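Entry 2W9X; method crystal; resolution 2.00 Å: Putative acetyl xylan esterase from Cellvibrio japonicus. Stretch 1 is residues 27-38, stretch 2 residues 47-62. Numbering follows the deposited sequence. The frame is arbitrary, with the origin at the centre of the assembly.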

ATOM      1  N   PRO B  27     -25.179  39.132  -3.738  1.00 46.88           N
ATOM      2  CA  PRO B  27     -24.192  38.046  -3.688  1.00 46.90           C
ATOM      3  C   PRO B  27     -24.540  36.893  -4.638  1.00 46.66           C
ATOM      4  O   PRO B  27     -25.713  36.559  -4.803  1.00 46.88           O
ATOM      5  CB  PRO B  27     -24.254  37.582  -2.228  1.00 46.68           C
ATOM      6  CG  PRO B  27     -25.648  37.874  -1.802  1.00 47.16           C
ATOM      7  CD  PRO B  27     -26.152  39.039  -2.630  1.00 47.12           C
ATOM      8  N   LEU B  28     -23.519  36.304  -5.258  1.00 46.37           N
ATOM      9  CA  LEU B  28     -23.681  35.156  -6.160  1.00 45.89           C
ATOM     10  C   LEU B  28     -23.645  33.820  -5.404  1.00 45.68           C
ATOM     11  O   LEU B  28     -23.057  33.742  -4.323  1.00 45.44           O
ATOM     12  CB  LEU B  28     -22.564  35.156  -7.214  1.00 45.73           C
ATOM     13  CG  LEU B  28     -22.708  36.019  -8.467  1.00 44.99           C
ATOM     14  CD1 LEU B  28     -21.360  36.154  -9.175  1.00 44.93           C
ATOM     15  CD2 LEU B  28     -23.772  35.449  -9.408  1.00 43.88           C
ATOM     16  N   PRO B  29     -24.299  32.772  -5.955  1.00 45.51           N
ATOM     17  CA  PRO B  29     -24.049  31.412  -5.453  1.00 45.25           C
ATOM     18  C   PRO B  29     -22.578  31.035  -5.592  1.00 44.87           C
ATOM     19  O   PRO B  29     -21.950  31.332  -6.616  1.00 44.64           O
ATOM     20  CB  PRO B  29     -24.908  30.515  -6.358  1.00 45.27           C
ATOM     21  CG  PRO B  29     -25.341  31.383  -7.501  1.00 46.06           C
ATOM     22  CD  PRO B  29     -25.334  32.794  -7.006  1.00 45.59           C
ATOM     23  N   LEU B  30     -22.043  30.390  -4.558  1.00 44.56           N
ATOM     24  CA  LEU B  30     -20.638  30.044  -4.517  1.00 44.05           C
ATOM     25  C   LEU B  30     -20.437  28.607  -4.045  1.00 43.93           C
ATOM     26  O   LEU B  30     -21.361  27.979  -3.502  1.00 43.56           O
ATOM     27  CB  LEU B  30     -19.867  31.060  -3.651  1.00 44.11           C
ATOM     28  CG  LEU B  30     -19.414  30.851  -2.199  1.00 43.76           C
ATOM     29  CD1 LEU B  30     -18.963  32.192  -1.652  1.00 44.15           C
ATOM     30  CD2 LEU B  30     -20.466  30.247  -1.299  1.00 44.92           C
ATOM     31  N   HIS B  31     -19.231  28.101  -4.295  1.00 43.23           N
ATOM     32  CA  HIS B  31     -18.783  26.778  -3.883  1.00 43.08           C
ATOM     33  C   HIS B  31     -17.556  26.953  -2.992  1.00 42.74           C
ATOM     34  O   HIS B  31     -16.692  27.780  -3.283  1.00 42.98           O
ATOM     35  CB  HIS B  31     -18.423  25.945  -5.121  1.00 43.26           C
ATOM     36  CG  HIS B  31     -17.686  24.675  -4.813  1.00 42.70           C
ATOM     37  ND1 HIS B  31     -18.317  23.542  -4.346  1.00 43.24           N
ATOM     38  CD2 HIS B  31     -16.375  24.360  -4.910  1.00 42.28           C
ATOM     39  CE1 HIS B  31     -17.427  22.580  -4.174  1.00 42.08           C
ATOM     40  NE2 HIS B  31     -16.238  23.053  -4.505  1.00 42.11           N
ATOM     41  N   ILE B  32     -17.497  26.181  -1.911  1.00 42.35           N
ATOM     42  CA  ILE B  32     -16.416  26.286  -0.924  1.00 41.93           C
ATOM     43  C   ILE B  32     -15.556  25.030  -0.889  1.00 41.27           C
ATOM     44  O   ILE B  32     -16.069  23.910  -0.802  1.00 41.14           O
ATOM     45  CB  ILE B  32     -16.955  26.538   0.512  1.00 42.16           C
ATOM     46  CG1 ILE B  32     -17.817  27.795   0.564  1.00 42.32           C
ATOM     47  CG2 ILE B  32     -15.796  26.619   1.518  1.00 42.23           C
ATOM     48  CD1 ILE B  32     -19.093  27.635   1.406  1.00 43.46           C
ATOM     49  N   GLY B  33     -14.245  25.236  -0.966  1.00 40.39           N
ATOM     50  CA  GLY B  33     -13.289  24.194  -0.650  1.00 40.09           C
ATOM     51  C   GLY B  33     -12.626  24.434   0.694  1.00 39.63           C
ATOM     52  O   GLY B  33     -12.237  25.558   1.018  1.00 39.18           O
ATOM     53  N   GLY B  34     -12.506  23.372   1.485  1.00 39.12           N
ATOM     54  CA  GLY B  34     -11.843  23.477   2.769  1.00 38.57           C
ATOM     55  C   GLY B  34     -12.817  23.797   3.881  1.00 38.74           C
ATOM     56  O   GLY B  34     -13.989  24.148   3.629  1.00 38.24           O
ATOM     57  N   ARG B  35     -12.321  23.663   5.110  1.00 38.42           N
ATOM     58  CA  ARG B  35     -13.113  23.847   6.314  1.00 38.99           C
ATOM     59  C   ARG B  35     -13.397  25.321   6.525  1.00 39.13           C
ATOM     60  O   ARG B  35     -12.484  26.134   6.625  1.00 39.26           O
ATOM     61  CB  ARG B  35     -12.394  23.260   7.530  1.00 38.49           C
ATOM     62  CG  ARG B  35     -12.386  21.757   7.554  1.00 38.05           C
ATOM     63  CD  ARG B  35     -11.613  21.252   8.742  1.00 37.26           C
ATOM     64  NE  ARG B  35     -11.725  19.804   8.872  1.00 36.53           N
ATOM     65  CZ  ARG B  35     -11.161  19.099   9.845  1.00 38.51           C
ATOM     66  NH1 ARG B  35     -10.437  19.706  10.783  1.00 37.42           N
ATOM     67  NH2 ARG B  35     -11.336  17.787   9.886  1.00 38.68           N
ATOM     68  N   VAL B  36     -14.683  25.649   6.592  1.00 39.97           N
ATOM     69  CA  VAL B  36     -15.135  27.023   6.703  1.00 40.24           C
ATOM     70  C   VAL B  36     -16.311  27.057   7.669  1.00 40.72           C
ATOM     71  O   VAL B  36     -17.222  26.229   7.579  1.00 40.45           O
ATOM     72  CB  VAL B  36     -15.546  27.585   5.308  1.00 40.26           C
ATOM     73  CG1 VAL B  36     -16.386  28.819   5.445  1.00 40.70           C
ATOM     74  CG2 VAL B  36     -14.326  27.893   4.457  1.00 39.86           C
ATOM     75  N   LEU B  37     -16.263  27.994   8.611  1.00 41.63           N
ATOM     76  CA  LEU B  37     -17.383  28.284   9.483  1.00 42.27           C
ATOM     77  C   LEU B  37     -18.294  29.266   8.737  1.00 43.07           C
ATOM     78  O   LEU B  37     -17.920  30.428   8.521  1.00 43.28           O
ATOM     79  CB  LEU B  37     -16.892  28.916  10.793  1.00 42.22           C
ATOM     80  CG  LEU B  37     -17.621  28.697  12.133  1.00 41.69           C
ATOM     81  CD1 LEU B  37     -17.533  29.953  12.985  1.00 40.20           C
ATOM     82  CD2 LEU B  37     -19.077  28.226  12.001  1.00 41.51           C
ATOM     83  N   VAL B  38     -19.466  28.789   8.316  1.00 43.63           N
ATOM     84  CA  VAL B  38     -20.446  29.642   7.627  1.00 44.16           C
ATOM     85  C   VAL B  38     -21.451  30.200   8.628  1.00 44.21           C
ATOM     86  O   VAL B  38     -22.122  29.449   9.333  1.00 43.97           O
ATOM     87  CB  VAL B  38     -21.166  28.915   6.437  1.00 44.21           C
ATOM     88  CG1 VAL B  38     -20.146  28.353   5.442  1.00 44.83           C
ATOM     89  CG2 VAL B  38     -22.082  27.795   6.923  1.00 45.94           C
ATOM     90  N   SER B  47     -21.064  35.201   6.106  1.00 40.17           N
ATOM     91  CA  SER B  47     -19.646  35.264   6.398  1.00 40.63           C
ATOM     92  C   SER B  47     -19.028  33.877   6.467  1.00 40.67           C
ATOM     93  O   SER B  47     -19.557  32.959   7.112  1.00 41.01           O
ATOM     94  CB  SER B  47     -19.373  36.063   7.672  1.00 40.74           C
ATOM     95  OG  SER B  47     -19.739  35.335   8.818  1.00 41.90           O
ATOM     96  N   TYR B  48     -17.909  33.738   5.770  1.00 40.03           N
ATOM     97  CA  TYR B  48     -17.158  32.506   5.733  1.00 39.86           C
ATOM     98  C   TYR B  48     -15.864  32.757   6.502  1.00 39.75           C
ATOM     99  O   TYR B  48     -15.031  33.558   6.078  1.00 39.17           O
ATOM    100  CB  TYR B  48     -16.880  32.110   4.275  1.00 39.73           C
ATOM    101  CG  TYR B  48     -18.110  32.164   3.391  1.00 39.44           C
ATOM    102  CD1 TYR B  48     -19.000  31.085   3.321  1.00 39.46           C
ATOM    103  CD2 TYR B  48     -18.405  33.303   2.643  1.00 39.18           C
ATOM    104  CE1 TYR B  48     -20.151  31.142   2.512  1.00 37.88           C
ATOM    105  CE2 TYR B  48     -19.549  33.368   1.840  1.00 38.86           C
ATOM    106  CZ  TYR B  48     -20.409  32.282   1.771  1.00 38.19           C
ATOM    107  OH  TYR B  48     -21.542  32.357   0.978  1.00 40.25           O
ATOM    108  N   THR B  49     -15.746  32.120   7.665  1.00 39.89           N
ATOM    109  CA  THR B  49     -14.541  32.204   8.513  1.00 39.81           C
ATOM    110  C   THR B  49     -13.709  30.917   8.379  1.00 39.50           C
ATOM    111  O   THR B  49     -14.258  29.817   8.401  1.00 39.29           O
ATOM    112  CB  THR B  49     -14.919  32.505  10.001  1.00 39.50           C
ATOM    113  OG1 THR B  49     -15.735  33.677  10.052  1.00 39.71           O
ATOM    114  CG2 THR B  49     -13.692  32.744  10.876  1.00 39.28           C
ATOM    115  N   TYR B  50     -12.391  31.062   8.218  1.00 39.45           N
ATOM    116  CA  TYR B  50     -11.485  29.922   7.966  1.00 39.66           C
ATOM    117  C   TYR B  50     -10.127  30.096   8.658  1.00 39.29           C
ATOM    118  O   TYR B  50      -9.729  31.212   8.974  1.00 39.24           O
ATOM    119  CB  TYR B  50     -11.275  29.742   6.453  1.00 39.60           C
ATOM    120  CG  TYR B  50     -11.118  31.064   5.767  1.00 40.04           C
ATOM    121  CD1 TYR B  50     -12.242  31.760   5.280  1.00 40.53           C
ATOM    122  CD2 TYR B  50      -9.859  31.669   5.669  1.00 39.98           C
ATOM    123  CE1 TYR B  50     -12.099  33.012   4.677  1.00 39.75           C
ATOM    124  CE2 TYR B  50      -9.705  32.908   5.077  1.00 38.88           C
ATOM    125  CZ  TYR B  50     -10.826  33.576   4.587  1.00 39.49           C
ATOM    126  OH  TYR B  50     -10.665  34.801   4.002  1.00 39.97           O
ATOM    127  N   SER B  51      -9.411  28.991   8.882  1.00 39.49           N
ATOM    128  CA  SER B  51      -8.037  29.059   9.423  1.00 39.12           C
ATOM    129  C   SER B  51      -7.104  27.952   8.923  1.00 38.90           C
ATOM    130  O   SER B  51      -5.879  28.149   8.853  1.00 38.57           O
ATOM    131  CB  SER B  51      -8.038  29.090  10.951  1.00 38.86           C
ATOM    132  OG  SER B  51      -8.716  27.963  11.456  1.00 39.94           O
ATOM    133  N   TRP B  52      -7.671  26.793   8.576  1.00 38.48           N
ATOM    134  CA  TRP B  52      -6.885  25.701   8.002  1.00 37.86           C
ATOM    135  C   TRP B  52      -6.329  26.154   6.635  1.00 38.16           C
ATOM    136  O   TRP B  52      -6.914  27.029   5.987  1.00 37.71           O
ATOM    137  CB  TRP B  52      -7.720  24.422   7.865  1.00 37.91           C
ATOM    138  CG  TRP B  52      -8.050  23.728   9.167  1.00 37.42           C
ATOM    139  CD1 TRP B  52      -9.230  23.789   9.835  1.00 37.81           C
ATOM    140  CD2 TRP B  52      -7.194  22.864   9.948  1.00 37.98           C
ATOM    141  NE1 TRP B  52      -9.175  23.028  10.984  1.00 37.91           N
ATOM    142  CE2 TRP B  52      -7.938  22.450  11.080  1.00 37.17           C
ATOM    143  CE3 TRP B  52      -5.874  22.410   9.807  1.00 37.35           C
ATOM    144  CZ2 TRP B  52      -7.413  21.591  12.066  1.00 37.44           C
ATOM    145  CZ3 TRP B  52      -5.346  21.550  10.794  1.00 37.25           C
ATOM    146  CH2 TRP B  52      -6.124  21.148  11.907  1.00 37.47           C
ATOM    147  N   PRO B  53      -5.184  25.584   6.205  1.00 37.91           N
ATOM    148  CA  PRO B  53      -4.588  26.094   4.961  1.00 37.89           C
ATOM    149  C   PRO B  53      -5.427  25.830   3.694  1.00 38.53           C
ATOM    150  O   PRO B  53      -6.317  24.973   3.708  1.00 38.34           O
ATOM    151  CB  PRO B  53      -3.241  25.356   4.863  1.00 37.84           C
ATOM    152  CG  PRO B  53      -3.109  24.489   6.071  1.00 37.73           C
ATOM    153  CD  PRO B  53      -4.410  24.493   6.826  1.00 37.23           C
ATOM    154  N   ALA B  54      -5.134  26.578   2.623  1.00 38.68           N
ATOM    155  CA  ALA B  54      -5.536  26.238   1.244  1.00 38.31           C
ATOM    156  C   ALA B  54      -7.043  26.266   0.930  1.00 38.80           C
ATOM    157  O   ALA B  54      -7.489  25.682  -0.072  1.00 38.46           O
ATOM    158  CB  ALA B  54      -4.902  24.894   0.810  1.00 38.42           C
ATOM    159  N   VAL B  55      -7.807  26.946   1.786  1.00 38.65           N
ATOM    160  CA  VAL B  55      -9.230  27.182   1.594  1.00 39.24           C
ATOM    161  C   VAL B  55      -9.460  27.910   0.256  1.00 39.45           C
ATOM    162  O   VAL B  55      -8.603  28.681  -0.190  1.00 38.89           O
ATOM    163  CB  VAL B  55      -9.818  27.982   2.815  1.00 39.61           C
ATOM    164  CG1 VAL B  55     -11.139  28.614   2.493  1.00 39.68           C
ATOM    165  CG2 VAL B  55      -9.953  27.067   4.028  1.00 39.13           C
ATOM    166  N   TYR B  56     -10.584  27.620  -0.400  1.00 39.49           N
ATOM    167  CA  TYR B  56     -10.938  28.305  -1.653  1.00 39.18           C
ATOM    168  C   TYR B  56     -12.437  28.523  -1.841  1.00 39.07           C
ATOM    169  O   TYR B  56     -13.264  27.795  -1.274  1.00 39.49           O
ATOM    170  CB  TYR B  56     -10.336  27.598  -2.884  1.00 38.66           C
ATOM    171  CG  TYR B  56     -10.745  26.153  -3.077  1.00 38.86           C
ATOM    172  CD1 TYR B  56     -11.855  25.821  -3.860  1.00 38.85           C
ATOM    173  CD2 TYR B  56     -10.007  25.114  -2.492  1.00 38.01           C
ATOM    174  CE1 TYR B  56     -12.231  24.493  -4.048  1.00 39.16           C
ATOM    175  CE2 TYR B  56     -10.373  23.782  -2.674  1.00 38.52           C
ATOM    176  CZ  TYR B  56     -11.483  23.475  -3.455  1.00 39.87           C
ATOM    177  OH  TYR B  56     -11.845  22.163  -3.647  1.00 38.20           O
ATOM    178  N   PHE B  57     -12.765  29.532  -2.646  1.00 39.02           N
ATOM    179  CA  PHE B  57     -14.144  29.891  -2.995  1.00 39.08           C
ATOM    180  C   PHE B  57     -14.258  30.061  -4.512  1.00 38.92           C
ATOM    181  O   PHE B  57     -13.399  30.710  -5.140  1.00 39.27           O
ATOM    182  CB  PHE B  57     -14.555  31.194  -2.301  1.00 38.93           C
ATOM    183  CG  PHE B  57     -14.373  31.174  -0.807  1.00 39.21           C
ATOM    184  CD1 PHE B  57     -15.422  30.783   0.032  1.00 39.99           C
ATOM    185  CD2 PHE B  57     -13.167  31.562  -0.234  1.00 39.54           C
ATOM    186  CE1 PHE B  57     -15.256  30.764   1.409  1.00 38.95           C
ATOM    187  CE2 PHE B  57     -12.997  31.543   1.152  1.00 39.12           C
ATOM    188  CZ  PHE B  57     -14.039  31.145   1.971  1.00 37.70           C
ATOM    189  N   GLU B  58     -15.299  29.467  -5.097  1.00 38.08           N
ATOM    190  CA  GLU B  58     -15.507  29.517  -6.542  1.00 37.61           C
ATOM    191  C   GLU B  58     -16.879  30.066  -6.884  1.00 37.36           C
ATOM    192  O   GLU B  58     -17.848  29.852  -6.140  1.00 36.76           O
ATOM    193  CB  GLU B  58     -15.334  28.146  -7.187  1.00 37.17           C
ATOM    194  CG  GLU B  58     -13.882  27.680  -7.248  1.00 39.17           C
ATOM    195  CD  GLU B  58     -13.753  26.234  -7.647  1.00 39.15           C
ATOM    196  OE1 GLU B  58     -13.159  25.981  -8.708  1.00 40.08           O
ATOM    197  OE2 GLU B  58     -14.245  25.346  -6.911  1.00 41.41           O
ATOM    198  N   THR B  59     -16.943  30.782  -8.007  1.00 37.08           N
ATOM    199  CA  THR B  59     -18.219  31.234  -8.573  1.00 36.23           C
ATOM    200  C   THR B  59     -18.187  31.318 -10.106  1.00 36.83           C
ATOM    201  O   THR B  59     -17.111  31.264 -10.720  1.00 36.76           O
ATOM    202  CB  THR B  59     -18.714  32.556  -7.940  1.00 36.21           C
ATOM    203  OG1 THR B  59     -20.103  32.710  -8.223  1.00 34.27           O
ATOM    204  CG2 THR B  59     -17.958  33.772  -8.473  1.00 35.57           C
ATOM    205  N   ALA B  60     -19.374  31.458 -10.708  1.00 37.03           N
ATOM    206  CA  ALA B  60     -19.535  31.493 -12.157  1.00 37.25           C
ATOM    207  C   ALA B  60     -20.742  32.346 -12.515  1.00 37.96           C
ATOM    208  O   ALA B  60     -21.797  32.249 -11.869  1.00 37.76           O
ATOM    209  CB  ALA B  60     -19.694  30.077 -12.718  1.00 36.89           C
ATOM    210  N   PHE B  61     -20.588  33.180 -13.542  1.00 38.65           N
ATOM    211  CA  PHE B  61     -21.655  34.103 -13.951  1.00 39.26           C
ATOM    212  C   PHE B  61     -21.467  34.657 -15.360  1.00 39.83           C
ATOM    213  O   PHE B  61     -20.344  34.750 -15.864  1.00 40.20           O
ATOM    214  CB  PHE B  61     -21.763  35.267 -12.958  1.00 39.01           C
ATOM    215  CG  PHE B  61     -20.569  36.178 -12.962  1.00 39.31           C
ATOM    216  CD1 PHE B  61     -19.382  35.801 -12.332  1.00 38.61           C
ATOM    217  CD2 PHE B  61     -20.628  37.413 -13.596  1.00 39.13           C
ATOM    218  CE1 PHE B  61     -18.274  36.641 -12.341  1.00 39.46           C
ATOM    219  CE2 PHE B  61     -19.525  38.261 -13.610  1.00 39.88           C
ATOM    220  CZ  PHE B  61     -18.345  37.876 -12.981  1.00 39.22           C
ATOM    221  N   LYS B  62     -22.585  35.020 -15.987  1.00 40.84           N
ATOM    222  CA  LYS B  62     -22.578  35.830 -17.198  1.00 41.30           C
ATOM    223  C   LYS B  62     -22.754  37.281 -16.770  1.00 41.82           C
ATOM    224  O   LYS B  62     -23.730  37.622 -16.099  1.00 41.83           O
ATOM    225  CB  LYS B  62     -23.706  35.411 -18.144  1.00 41.41           C
TER
HETATM  226  O   HOH W   1     -11.047  26.693   8.518  1.00 33.42           O
HETATM  227  O   HOH W   2     -18.377  33.134   9.544  1.00 50.45           O

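The contact between residues 27-38 and 47-62 is built first from backbone. Stretch 1 pairs antiparallel with two strands of stretch 2: residues 31-33 run against 56-62, their N-to-C directions 157° apart, and residues 37-38 run against 47-50. In the first ladder, His31 N donates to Glu58 O at 2.9 Å and Glu58 N returns a bond to His31 O at 2.8 Å; two residues on, Gly33 N reaches Tyr56 O at 2.8 Å and Tyr56 N reaches Gly33 O at 3.0 Å. Between these two pairs sits Ile32 with Phe57, a non-hydrogen-bonded pair. The second ladder repeats the motif, with Leu37 N to Thr49 O at 2.7 Å and Thr49 N to Leu37 O at 2.9 Å. CA-H...O contacts accompany both ladders, such as Phe57 CA to His31 O at 3.3 Å and Val36 CA to Thr49 O at 3.4 Å.

Beyond the first ladder, a side chain takes over the bonding: Thr59 OG1 donates to Pro29 O at 2.8 Å. Proline has no amide hydrogen to give, but its carbonyl still accepts.

The glycines carry the clearest rules. Gly33 lies under the ring of Tyr56, with its CA 3.5 Å from the ring centroid and 14° off the normal, a CH-pi contact over the face. A CB on Gly33 would fall 2.0 Å from Tyr56 CZ, so the ring occupies the space a side chain would need. Gly34 answers to its own backbone: at phi 91° and psi 168° a CB would jam against the preceding carbonyl, and it would also lie 3.0 Å from Val55 CG2.

The apolar packing gathers on the face of the sheet bearing Ile32, Val38, Tyr48 and Phe57. Tyr48 is its hub: Val36 CG1 lies 3.5 Å from Tyr48 CB and Val38 CG1 3.6 Å from Tyr48 CD1, both valines at the ring edge, while Ile32 CD1 comes within 3.8 Å of Tyr48 CE1 and Leu30 CD2 within 3.7 Å of Tyr48 CZ. Val36 CG2 links this cluster to Val55 CG1 at 3.8 Å and to Phe57 CZ at 4.1 Å. Farther along, Leu28 CD1 meets Phe61 CD1 at 3.7 Å.

Polar side chains meet on the other face. Glu58 OE2 lies 3.1 Å from His31 CD2, near the plane of the imidazole, so the carboxylate approaches a ring carbon; His31 NE2 finds its hydrogen bond elsewhere in the structure. In the loops, Arg35 extends its side chain to Trp52, its CZ 5.0 Å from the five-membered ring centroid in an off-centre cation-pi contact.

Two waters add bridges, one between backbone atoms and one that also takes in side-chain hydroxyls. Water 1 donates to Arg35 O at 2.4 Å and accepts from Ser51 N at 2.8 Å. Water 2 donates to Leu37 O at 2.9 Å and is hydrogen-bonded to Ser47 OG and Thr49 OG1, each at 2.7 Å.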